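Local coordinates for nucleoporin NUP159 (Saccharomyces cerevisiae, PDB 1XIP), which serves as a component of the nuclear pore complex, its N-terminal beta-propeller domain tethering the helicase Dbp5 to the pore for mRNA export, at residues P29-E33 against K34-A38; Q66-R69 against D70-S74; V93-G97 against D98-V102. One frame throughout, in Å; residues are numbered along the deposited sequence.

Contact 1: P29-E33 against K34-A38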
loop_
_atom_site.group_PDB
_atom_site.type_symbol
_atom_site.label_atom_id
_atom_site.label_comp_id
_atom_site.label_asym_id
_atom_site.label_seq_id
_atom_site.Cartn_x
_atom_site.Cartn_y
_atom_site.Cartn_z
ATOM N N PRO A 29 -19.053 3.372 -5.854
ATOM C CA PRO A 29 -19.863 3.144 -4.652
ATOM C C PRO A 29 -19.004 2.837 -3.408
ATOM O O PRO A 29 -17.885 2.325 -3.506
ATOM C CB PRO A 29 -20.747 1.949 -5.035
ATOM C CG PRO A 29 -20.016 1.260 -6.117
ATOM C CD PRO A 29 -19.222 2.306 -6.858
ATOM N N SER A 30 -19.561 3.193 -2.249
ATOM C CA SER A 30 -18.954 3.000 -0.938
ATOM C C SER A 30 -19.021 1.546 -0.474
ATOM O O SER A 30 -19.874 0.777 -0.908
ATOM C CB SER A 30 -19.671 3.896 0.077
ATOM O OG SER A 30 -19.199 3.684 1.393
ATOM N N PHE A 31 -18.114 1.185 0.428
ATOM C CA PHE A 31 -18.140 -0.103 1.105
ATOM C C PHE A 31 -19.073 -0.074 2.330
ATOM O O PHE A 31 -19.264 -1.104 2.995
ATOM C CB PHE A 31 -16.733 -0.464 1.563
ATOM C CG PHE A 31 -15.873 -1.064 0.492
ATOM C CD1 PHE A 31 -16.047 -2.391 0.099
ATOM C CD2 PHE A 31 -14.855 -0.309 -0.114
ATOM C CE1 PHE A 31 -15.229 -2.957 -0.868
ATOM C CE2 PHE A 31 -14.023 -0.875 -1.104
ATOM C CZ PHE A 31 -14.212 -2.197 -1.475
ATOM N N ASN A 32 -19.629 1.102 2.627
ATOM C CA ASN A 32 -20.436 1.319 3.821
ATOM C C ASN A 32 -19.844 0.682 5.072
ATOM O O ASN A 32 -20.564 0.113 5.895
ATOM C CB ASN A 32 -21.871 0.852 3.602
ATOM C CG ASN A 32 -22.559 1.610 2.491
ATOM O OD1 ASN A 32 -23.071 1.008 1.542
ATOM N ND2 ASN A 32 -22.570 2.944 2.592
ATOM N N GLU A 33 -18.522 0.782 5.191
ATOM C CA GLU A 33 -17.767 0.350 6.382
ATOM C C GLU A 33 -17.561 -1.151 6.487
ATOM O O GLU A 33 -16.899 -1.617 7.400
ATOM C CB GLU A 33 -18.356 0.937 7.673
ATOM C CG GLU A 33 -18.727 2.397 7.500
ATOM C CD GLU A 33 -19.034 3.110 8.787
ATOM O OE1 GLU A 33 -19.589 2.485 9.715
ATOM O OE2 GLU A 33 -18.727 4.319 8.845
ATOM N N LYS A 34 -18.082 -1.889 5.514
ATOM C CA LYS A 34 -17.823 -3.317 5.399
ATOM C C LYS A 34 -16.829 -3.595 4.249
ATOM O O LYS A 34 -17.222 -3.694 3.089
ATOM C CB LYS A 34 -19.147 -4.075 5.208
ATOM C CG LYS A 34 -19.057 -5.574 5.442
ATOM C CD LYS A 34 -20.381 -6.278 5.053
ATOM C CE LYS A 34 -20.525 -7.655 5.734
ATOM N NZ LYS A 34 -21.606 -8.485 5.107
ATOM N N LEU A 35 -15.544 -3.703 4.595
ATOM C CA LEU A 35 -14.456 -3.888 3.632
ATOM C C LEU A 35 -13.945 -5.314 3.727
ATOM O O LEU A 35 -14.005 -5.892 4.799
ATOM C CB LEU A 35 -13.300 -2.972 3.993
ATOM C CG LEU A 35 -13.318 -1.460 3.829
ATOM C CD1 LEU A 35 -13.008 -1.097 2.410
ATOM C CD2 LEU A 35 -14.600 -0.776 4.317
ATOM N N PRO A 36 -13.417 -5.882 2.638
ATOM C CA PRO A 36 -12.847 -7.234 2.694
ATOM C C PRO A 36 -11.650 -7.257 3.635
ATOM O O PRO A 36 -10.770 -6.406 3.495
ATOM C CB PRO A 36 -12.401 -7.492 1.253
ATOM C CG PRO A 36 -13.189 -6.555 0.445
ATOM C CD PRO A 36 -13.333 -5.313 1.280
ATOM N N PHE A 37 -11.630 -8.189 4.588
ATOM C CA PHE A 37 -10.576 -8.255 5.588
ATOM C C PHE A 37 -9.274 -8.752 4.976
ATOM O O PHE A 37 -8.896 -9.912 5.118
ATOM C CB PHE A 37 -11.001 -9.129 6.780
ATOM C CG PHE A 37 -10.157 -8.921 8.012
ATOM C CD1 PHE A 37 -10.142 -7.691 8.671
ATOM C CD2 PHE A 37 -9.367 -9.945 8.505
ATOM C CE1 PHE A 37 -9.345 -7.495 9.802
ATOM C CE2 PHE A 37 -8.567 -9.751 9.637
ATOM C CZ PHE A 37 -8.555 -8.523 10.276
ATOM N N ALA A 38 -8.592 -7.842 4.289
ATOM C CA ALA A 38 -7.337 -8.115 3.595
ATOM C C ALA A 38 -6.703 -6.780 3.357
ATOM O O ALA A 38 -7.346 -5.731 3.517
ATOM C CB ALA A 38 -7.594 -8.800 2.275
HETATM O O HOH W 1 -14.926 -3.369 7.287
#
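Leu35 reaches back over one face of the Phe31 ring. Its CD1 methyl lies 3.6 Å from the centroid of that ring and 27° off the normal, a CH-pi contact displaced toward the CG-CD2 side. The two side chains cross at about a right angle, and the other branch, Leu35 CD2, drops beside Phe31 CB at 3.5 Å. Phe31 meets them because its CG stands anti to the carbonyl carbon (chi1 -82°), which swings the ring toward the residues that follow. Farther along the ring, Pro36 CD comes obliquely to Phe31 CE1 at 3.7 Å. What folds the chain back is a type I' beta turn from Phe31 to Lys34, in the long loop that leads from strand 18-26 to strand 43-46 of the propeller. Lys34 N donates to Phe31 O at 2.9 Å, from well above the carbonyl plane. Overlapping its start is an ST turn, Ser30 OG accepting from Asn32 N at 2.9 Å. Past the turn a water gives a hydrogen to Glu33 O and accepts one from Leu35 N, bridging backbone on both sides of Lys34. Ile338 of strand 337-343 touches both Phe31 and Leu35, while Pro36 rests on Ile91 of strand 90-96.

Contact 2: Q66-R69 against D70-S74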
loop_
_atom_site.group_PDB
_atom_site.type_symbol
_atom_site.label_atom_id
_atom_site.label_comp_id
_atom_site.label_asym_id
_atom_site.label_seq_id
_atom_site.Cartn_x
_atom_site.Cartn_y
_atom_site.Cartn_z
ATOM N N GLN A 66 -6.810 10.777 -18.383
ATOM C CA GLN A 66 -7.061 12.209 -18.606
ATOM C C GLN A 66 -8.478 12.578 -18.172
ATOM O O GLN A 66 -8.705 13.664 -17.666
ATOM C CB GLN A 66 -6.843 12.599 -20.068
ATOM C CG GLN A 66 -6.855 14.103 -20.349
ATOM C CD GLN A 66 -5.763 14.865 -19.598
ATOM O OE1 GLN A 66 -6.058 15.753 -18.789
ATOM N NE2 GLN A 66 -4.504 14.519 -19.864
ATOM N N LEU A 67 -9.411 11.647 -18.367
ATOM C CA LEU A 67 -10.800 11.836 -17.989
ATOM C C LEU A 67 -10.938 11.939 -16.484
ATOM O O LEU A 67 -11.569 12.862 -15.976
ATOM C CB LEU A 67 -11.661 10.694 -18.513
ATOM C CG LEU A 67 -12.897 11.003 -19.361
ATOM C CD1 LEU A 67 -13.613 12.239 -18.841
ATOM C CD2 LEU A 67 -12.524 11.180 -20.832
ATOM N N LEU A 68 -10.329 11.014 -15.766
ATOM C CA LEU A 68 -10.411 11.018 -14.319
ATOM C C LEU A 68 -9.787 12.284 -13.740
ATOM O O LEU A 68 -10.358 12.923 -12.860
ATOM C CB LEU A 68 -9.740 9.774 -13.760
ATOM C CG LEU A 68 -9.670 9.617 -12.252
ATOM C CD1 LEU A 68 -11.061 9.518 -11.665
ATOM C CD2 LEU A 68 -8.798 8.387 -11.897
ATOM N N ARG A 69 -8.623 12.658 -14.256
ATOM C CA ARG A 69 -7.988 13.891 -13.831
ATOM C C ARG A 69 -8.956 15.063 -13.988
ATOM O O ARG A 69 -9.217 15.776 -13.030
ATOM C CB ARG A 69 -6.696 14.137 -14.604
ATOM C CG ARG A 69 -5.765 15.118 -13.922
ATOM C CD ARG A 69 -5.513 16.369 -14.751
ATOM N NE ARG A 69 -5.061 17.536 -13.975
ATOM C CZ ARG A 69 -3.792 17.958 -13.902
ATOM N NH1 ARG A 69 -2.823 17.292 -14.537
ATOM N NH2 ARG A 69 -3.490 19.042 -13.185
ATOM N N ASP A 70 -9.521 15.214 -15.186
ATOM C CA ASP A 70 -10.384 16.335 -15.531
ATOM C C ASP A 70 -11.685 16.341 -14.740
ATOM O O ASP A 70 -12.206 17.408 -14.388
ATOM C CB ASP A 70 -10.699 16.302 -17.021
ATOM C CG ASP A 70 -9.538 16.764 -17.879
ATOM O OD1 ASP A 70 -8.475 17.123 -17.330
ATOM O OD2 ASP A 70 -9.593 16.793 -19.133
ATOM N N HIS A 71 -12.220 15.150 -14.487
ATOM C CA HIS A 71 -13.424 15.000 -13.677
ATOM C C HIS A 71 -13.194 15.518 -12.249
ATOM O O HIS A 71 -14.030 16.220 -11.683
ATOM C CB HIS A 71 -13.887 13.536 -13.654
ATOM C CG HIS A 71 -15.078 13.296 -12.782
ATOM N ND1 HIS A 71 -16.329 13.820 -13.059
ATOM C CD2 HIS A 71 -15.212 12.597 -11.628
ATOM C CE1 HIS A 71 -17.177 13.452 -12.115
ATOM N NE2 HIS A 71 -16.524 12.711 -11.234
ATOM N N ILE A 72 -12.045 15.175 -11.684
ATOM C CA ILE A 72 -11.734 15.522 -10.306
ATOM C C ILE A 72 -11.375 17.006 -10.148
ATOM O O ILE A 72 -11.798 17.651 -9.193
ATOM C CB ILE A 72 -10.583 14.637 -9.795
ATOM C CG1 ILE A 72 -10.977 13.154 -9.788
ATOM C CG2 ILE A 72 -10.078 15.128 -8.455
ATOM C CD1 ILE A 72 -11.924 12.738 -8.700
ATOM N N THR A 73 -10.611 17.544 -11.094
ATOM C CA THR A 73 -10.069 18.894 -10.961
ATOM C C THR A 73 -10.972 20.012 -11.493
ATOM O O THR A 73 -10.960 21.128 -10.967
ATOM C CB THR A 73 -8.631 18.983 -11.549
ATOM O OG1 THR A 73 -8.611 18.518 -12.905
ATOM C CG2 THR A 73 -7.725 18.008 -10.837
ATOM N N SER A 74 -11.750 19.718 -12.528
ATOM C CA SER A 74 -12.776 20.655 -13.004
ATOM C C SER A 74 -14.173 20.164 -12.590
ATOM O O SER A 74 -14.308 19.114 -11.952
ATOM C CB SER A 74 -12.670 20.867 -14.524
ATOM O OG SER A 74 -13.208 19.769 -15.249
#
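Asp70 N opens the second half of this helix by donating to Gln66 O at 3.0 Å, and its carboxylate comes back along the same helix face toward the Gln66 side chain. His71 N follows with a bond to Leu67 O at 2.8 Å; the imidazole turns to other company, ND1 bonding to Thr77 O. At Ile72 the backbone N bonds to Leu68 O, and the side chain runs alongside that of Leu68, pointing the same way, with CG1 4.1 Å from Leu68 CD1. Thr73 grips Arg69 O twice, through its N at 3.0 Å and through OG1 at 2.8 Å. The hydroxyl can do this because chi1 of 54° sets OG1 between the backbone N and the carbonyl carbon; it also lies at the guanidinium edge, 3.8 Å from Arg69 NE, while Arg69 NH1 bonds to Thr346 OG1. A valine here would probably cost Arg69 O its hydroxyl donor, leaving the bond from Thr73 N and a weak one from Ile72 N. Ser74, the first residue to leave helical geometry, sends both OG and N to Asp70 O, from opposite faces of its plane. The helix packs beside the sheet pairing strands 18-26 and 374-381: Leu68 and Arg69 touch Tyr367, Ile72 meets Leu375 and Ile377, and Thr73 touches Leu22.

Contact 3: V93-G97 against D98-V102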
loop_
_atom_site.group_PDB
_atom_site.type_symbol
_atom_site.label_atom_id
_atom_site.label_comp_id
_atom_site.label_asym_id
_atom_site.label_seq_id
_atom_site.Cartn_x
_atom_site.Cartn_y
_atom_site.Cartn_z
ATOM N N VAL A 93 -5.686 -4.869 -7.731
ATOM C CA VAL A 93 -5.988 -4.378 -9.060
ATOM C C VAL A 93 -4.663 -3.826 -9.597
ATOM O O VAL A 93 -3.907 -3.212 -8.837
ATOM C CB VAL A 93 -7.098 -3.311 -8.948
ATOM C CG1 VAL A 93 -6.625 -1.907 -9.348
ATOM C CG2 VAL A 93 -8.350 -3.752 -9.663
ATOM N N CYS A 94 -4.348 -4.087 -10.868
ATOM C CA CYS A 94 -3.062 -3.656 -11.421
ATOM C C CYS A 94 -2.845 -3.955 -12.903
ATOM O O CYS A 94 -3.311 -4.976 -13.402
ATOM C CB CYS A 94 -1.910 -4.242 -10.597
ATOM S SG CYS A 94 -1.133 -5.710 -11.283
ATOM N N PHE A 95 -2.101 -3.079 -13.588
ATOM C CA PHE A 95 -1.768 -3.283 -14.996
ATOM C C PHE A 95 -0.547 -4.156 -15.136
ATOM O O PHE A 95 0.398 -4.021 -14.373
ATOM C CB PHE A 95 -1.528 -1.958 -15.714
ATOM C CG PHE A 95 -2.737 -1.074 -15.782
ATOM C CD1 PHE A 95 -2.958 -0.094 -14.814
ATOM C CD2 PHE A 95 -3.649 -1.214 -16.800
ATOM C CE1 PHE A 95 -4.074 0.726 -14.868
ATOM C CE2 PHE A 95 -4.765 -0.400 -16.870
ATOM C CZ PHE A 95 -4.979 0.581 -15.898
ATOM N N HIS A 96 -0.566 -5.042 -16.129
ATOM C CA HIS A 96 0.547 -5.942 -16.410
ATOM C C HIS A 96 0.586 -6.246 -17.899
ATOM O O HIS A 96 -0.281 -6.941 -18.415
ATOM C CB HIS A 96 0.395 -7.251 -15.621
ATOM C CG HIS A 96 1.442 -8.280 -15.944
ATOM N ND1 HIS A 96 1.175 -9.407 -16.699
ATOM C CD2 HIS A 96 2.760 -8.349 -15.620
ATOM C CE1 HIS A 96 2.281 -10.130 -16.814
ATOM N NE2 HIS A 96 3.256 -9.510 -16.168
ATOM N N GLY A 97 1.595 -5.744 -18.595
ATOM C CA GLY A 97 1.635 -5.910 -20.032
ATOM C C GLY A 97 0.373 -5.312 -20.616
ATOM O O GLY A 97 -0.005 -4.197 -20.267
ATOM N N ASP A 98 -0.310 -6.059 -21.470
ATOM C CA ASP A 98 -1.555 -5.562 -22.049
ATOM C C ASP A 98 -2.813 -6.084 -21.335
ATOM O O ASP A 98 -3.861 -6.228 -21.939
ATOM C CB ASP A 98 -1.592 -5.866 -23.544
ATOM C CG ASP A 98 -0.796 -4.845 -24.368
ATOM O OD1 ASP A 98 0.467 -4.906 -24.366
ATOM O OD2 ASP A 98 -1.354 -3.939 -25.043
ATOM N N GLN A 99 -2.685 -6.341 -20.040
ATOM C CA GLN A 99 -3.741 -6.939 -19.247
ATOM C C GLN A 99 -3.966 -6.162 -17.962
ATOM O O GLN A 99 -3.127 -5.368 -17.547
ATOM C CB GLN A 99 -3.348 -8.365 -18.867
ATOM C CG GLN A 99 -3.581 -9.404 -19.932
ATOM C CD GLN A 99 -3.113 -10.788 -19.488
ATOM O OE1 GLN A 99 -2.409 -10.934 -18.467
ATOM N NE2 GLN A 99 -3.501 -11.808 -20.250
ATOM N N VAL A 100 -5.103 -6.407 -17.328
ATOM C CA VAL A 100 -5.339 -5.929 -15.982
ATOM C C VAL A 100 -5.588 -7.139 -15.071
ATOM O O VAL A 100 -6.425 -7.993 -15.366
ATOM C CB VAL A 100 -6.531 -4.960 -15.929
ATOM C CG1 VAL A 100 -6.782 -4.502 -14.523
ATOM C CG2 VAL A 100 -6.274 -3.765 -16.783
ATOM N N LEU A 101 -4.856 -7.236 -13.982
ATOM C CA LEU A 101 -5.132 -8.307 -13.064
ATOM C C LEU A 101 -6.061 -7.810 -11.987
ATOM O O LEU A 101 -5.924 -6.696 -11.522
ATOM C CB LEU A 101 -3.849 -8.900 -12.482
ATOM C CG LEU A 101 -2.834 -9.394 -13.525
ATOM C CD1 LEU A 101 -1.611 -9.939 -12.859
ATOM C CD2 LEU A 101 -3.453 -10.433 -14.444
ATOM N N VAL A 102 -7.049 -8.633 -11.642
ATOM C CA VAL A 102 -7.969 -8.341 -10.565
ATOM C C VAL A 102 -8.006 -9.556 -9.655
ATOM O O VAL A 102 -8.197 -10.673 -10.107
ATOM C CB VAL A 102 -9.365 -8.054 -11.085
ATOM C CG1 VAL A 102 -10.371 -7.987 -9.919
ATOM C CG2 VAL A 102 -9.390 -6.748 -11.905
#
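Phe95 and Val100 face each other as a non-hydrogen-bonded pair of an antiparallel hairpin, their side chains side by side and pointing the same way. Starting at Phe95 CB, the nearest atom across the hairpin is Gln99 O, 4.2 Å off. CG is then set anti to the carbonyl carbon (chi1 -64°), which stands the ring up next to the facing strand. There CD2 and, one atom farther out, CE2 each lie 3.7 Å from Val100 CG2, the methyl approaching the ring obliquely; the side chain also packs on Leu51 and Val53 of strand 51-56. Flanking this pair, Cys94 and Leu101 exchange backbone bonds, Leu101 N to Cys94 O being the shorter at 2.8 Å. His96 and Gln99 do likewise, His96 N reaching Gln99 O at 2.9 Å with a nearly straight N-H. They close a type II' beta turn whose first corner is Gly97, where the positive phi of 58° suits a residue without CB. The hairpin supplies the first two strands of a four-stranded propeller blade: strand 107-112 continues it beyond strand 99-104, the Phe95 face lies against strand 51-56 of the preceding sheet, and His96 and Leu101, on the other face, touch Leu153.

From the N terminus the three contacts come in series, each closed before the next opens, so none nest or cross. After strand 18-26, contact 1 turns the chain within the loop that carries it to the sheet starting at strand 43-46. Contact 2 follows once strand 59-64 is complete, within helix 65-73, before strand 83-86 finishes that sheet. Contact 3 is the hairpin that begins the next one. Their centres stand 22 to 25 Å apart and they do not touch. Contacts 1 and 2 both pack on the sheet that joins strand 18-26 to strands from the C-terminal end, consistent with closure of the propeller ring; contact 3 extends the ring onward.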